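Local coordinates for B-cell lymphoma 3 protein (Homo sapiens, PDB 1K1A), which regulates transcription of NF-kappa-B target genes, acting as an activator in the nucleus and holding the p50 subunit back from nuclear entry in the cytoplasm, at residues H14-Q19 / P23-L28. Sequence-based numbering, arbitrary orientation.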
loop_
_atom_site.group_PDB
_atom_site.type_symbol
_atom_site.label_atom_id
_atom_site.label_comp_id
_atom_site.label_asym_id
_atom_site.label_seq_id
_atom_site.Cartn_x
_atom_site.Cartn_y
_atom_site.Cartn_z
ATOM N N HIS A 14 3.958 13.859 -21.429
ATOM C CA HIS A 14 2.869 13.001 -20.978
ATOM C C HIS A 14 2.485 12.048 -22.098
ATOM O O HIS A 14 2.329 10.854 -21.877
ATOM C CB HIS A 14 1.655 13.830 -20.554
ATOM C CG HIS A 14 1.895 14.667 -19.335
ATOM N ND1 HIS A 14 1.363 14.357 -18.101
ATOM C CD2 HIS A 14 2.604 15.806 -19.162
ATOM C CE1 HIS A 14 1.742 15.263 -17.218
ATOM N NE2 HIS A 14 2.488 16.159 -17.837
ATOM N N ILE A 15 2.345 12.591 -23.303
ATOM C CA ILE A 15 1.974 11.798 -24.479
ATOM C C ILE A 15 2.999 10.711 -24.798
ATOM O O ILE A 15 2.634 9.558 -25.033
ATOM C CB ILE A 15 1.804 12.711 -25.703
ATOM C CG1 ILE A 15 0.730 13.768 -25.454
ATOM C CG2 ILE A 15 1.524 11.888 -26.951
ATOM C CD1 ILE A 15 -0.638 13.215 -25.168
ATOM N N ALA A 16 4.276 11.083 -24.808
ATOM C CA ALA A 16 5.352 10.138 -25.087
ATOM C C ALA A 16 5.303 8.952 -24.125
ATOM O O ALA A 16 5.583 7.815 -24.511
ATOM C CB ALA A 16 6.719 10.831 -25.012
ATOM N N VAL A 17 4.920 9.217 -22.875
ATOM C CA VAL A 17 4.855 8.163 -21.870
ATOM C C VAL A 17 3.716 7.199 -22.138
ATOM O O VAL A 17 3.922 5.993 -22.196
ATOM C CB VAL A 17 4.721 8.730 -20.446
ATOM C CG1 VAL A 17 4.407 7.602 -19.457
ATOM C CG2 VAL A 17 5.985 9.437 -20.053
ATOM N N VAL A 18 2.520 7.739 -22.328
ATOM C CA VAL A 18 1.336 6.932 -22.575
ATOM C C VAL A 18 1.442 6.111 -23.875
ATOM O O VAL A 18 0.929 4.985 -23.951
ATOM C CB VAL A 18 0.077 7.809 -22.574
ATOM C CG1 VAL A 18 -1.118 7.083 -23.181
ATOM C CG2 VAL A 18 -0.231 8.257 -21.158
ATOM N N GLN A 19 2.161 6.647 -24.860
ATOM C CA GLN A 19 2.353 5.952 -26.142
ATOM C C GLN A 19 3.481 4.925 -26.089
ATOM O O GLN A 19 3.771 4.238 -27.085
ATOM C CB GLN A 19 2.593 6.959 -27.273
ATOM C CG GLN A 19 1.403 7.878 -27.521
ATOM C CD GLN A 19 1.591 8.771 -28.741
ATOM O OE1 GLN A 19 2.707 8.958 -29.215
ATOM N NE2 GLN A 19 0.496 9.314 -29.247
ATOM N N PRO A 23 12.360 6.143 -26.536
ATOM C CA PRO A 23 13.272 7.057 -27.235
ATOM C C PRO A 23 12.778 8.508 -27.221
ATOM O O PRO A 23 13.587 9.415 -27.002
ATOM C CB PRO A 23 13.290 6.508 -28.672
ATOM C CG PRO A 23 12.958 5.068 -28.525
ATOM C CD PRO A 23 11.973 4.996 -27.373
ATOM N N ALA A 24 11.481 8.728 -27.445
ATOM C CA ALA A 24 10.930 10.086 -27.421
ATOM C C ALA A 24 11.016 10.680 -26.014
ATOM O O ALA A 24 11.318 11.871 -25.843
ATOM C CB ALA A 24 9.491 10.108 -27.933
ATOM N N VAL A 25 10.773 9.842 -25.013
ATOM C CA VAL A 25 10.859 10.279 -23.623
ATOM C C VAL A 25 12.263 10.774 -23.321
ATOM O O VAL A 25 12.444 11.853 -22.753
ATOM C CB VAL A 25 10.504 9.141 -22.659
ATOM C CG1 VAL A 25 10.857 9.520 -21.211
ATOM C CG2 VAL A 25 9.028 8.799 -22.791
ATOM N N HIS A 26 13.256 9.983 -23.711
ATOM C CA HIS A 26 14.646 10.347 -23.501
ATOM C C HIS A 26 14.952 11.693 -24.163
ATOM O O HIS A 26 15.527 12.592 -23.543
ATOM C CB HIS A 26 15.558 9.258 -24.067
ATOM C CG HIS A 26 16.938 9.259 -23.488
ATOM N ND1 HIS A 26 17.286 8.497 -22.393
ATOM C CD2 HIS A 26 18.066 9.908 -23.869
ATOM C CE1 HIS A 26 18.563 8.689 -22.113
ATOM N NE2 HIS A 26 19.061 9.538 -22.996
ATOM N N ARG A 27 14.568 11.827 -25.426
ATOM C CA ARG A 27 14.809 13.069 -26.156
ATOM C C ARG A 27 14.192 14.269 -25.433
ATOM O O ARG A 27 14.848 15.303 -25.238
ATOM C CB ARG A 27 14.258 12.956 -27.579
ATOM C CG ARG A 27 13.976 14.291 -28.262
ATOM C CD ARG A 27 13.652 14.162 -29.761
ATOM N NE ARG A 27 12.219 14.117 -30.086
ATOM C CZ ARG A 27 11.258 13.594 -29.318
ATOM N NH1 ARG A 27 10.000 13.611 -29.739
ATOM N NH2 ARG A 27 11.543 13.060 -28.140
ATOM N N LEU A 28 12.939 14.116 -25.020
ATOM C CA LEU A 28 12.212 15.168 -24.317
ATOM C C LEU A 28 12.797 15.490 -22.934
ATOM O O LEU A 28 12.794 16.648 -22.500
ATOM C CB LEU A 28 10.740 14.784 -24.179
ATOM C CG LEU A 28 9.908 14.910 -25.450
ATOM C CD1 LEU A 28 8.539 14.285 -25.245
ATOM C CD2 LEU A 28 9.774 16.370 -25.840
#
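In the helix-turn-helix of the first ankyrin repeat of Bcl-3, the methyl of Ala16 packs against Ala24, Val25 and Leu28 of the following helix. The pair illustrates how an ankyrin repeat packs its two helices antiparallel; between segments 14-18 and 23-28 the axes make 156° and approach to 8.8 Å. An alanine faces the partner at the middle of the first helix, and the backbones are nearest there, with Ala16 CA 5.7 Å from Val25 CA. Ala16 CB sits among three side chains, the adjacent Ala24 and Val25 and, about one turn further along, Leu28. Val25 CG2 lies 3.8 Å from Ala16 CB, and the CD1 branch of Leu28 reaches that same CB at 3.9 Å. Ala24 CB completes the group, 4.1 Å from Ala16 CB.

The CB of Val25 leaves the backbone along the flank of the interface, yet one branch still serves it. With CG1 anti to the backbone N (chi1 169°), CG2 takes the place beside that nitrogen and is directed at the first helix, where it lies against the Ala16 methyl and also 4.0 Å from Ala16 C. Val25 CG2 also meets Val17 CG2 at 4.1 Å, the two valines slanting across one another. The side-chain contacts are all between apolar groups, and each helix keeps its own backbone bonding, as in Leu28 N to Ala24 O.

Near the start of the second helix, the side chain of Asn21 accepts a hydrogen bond from Ala24 N. Beyond the pair lies the next repeat: Val17 packs on Leu52 and Ala53 of helix 49-55 and on Val61 of helix 59-67, while Val25 rests on Leu64, so the two valines carry the packing of this hairpin onward into both helices of its neighbour.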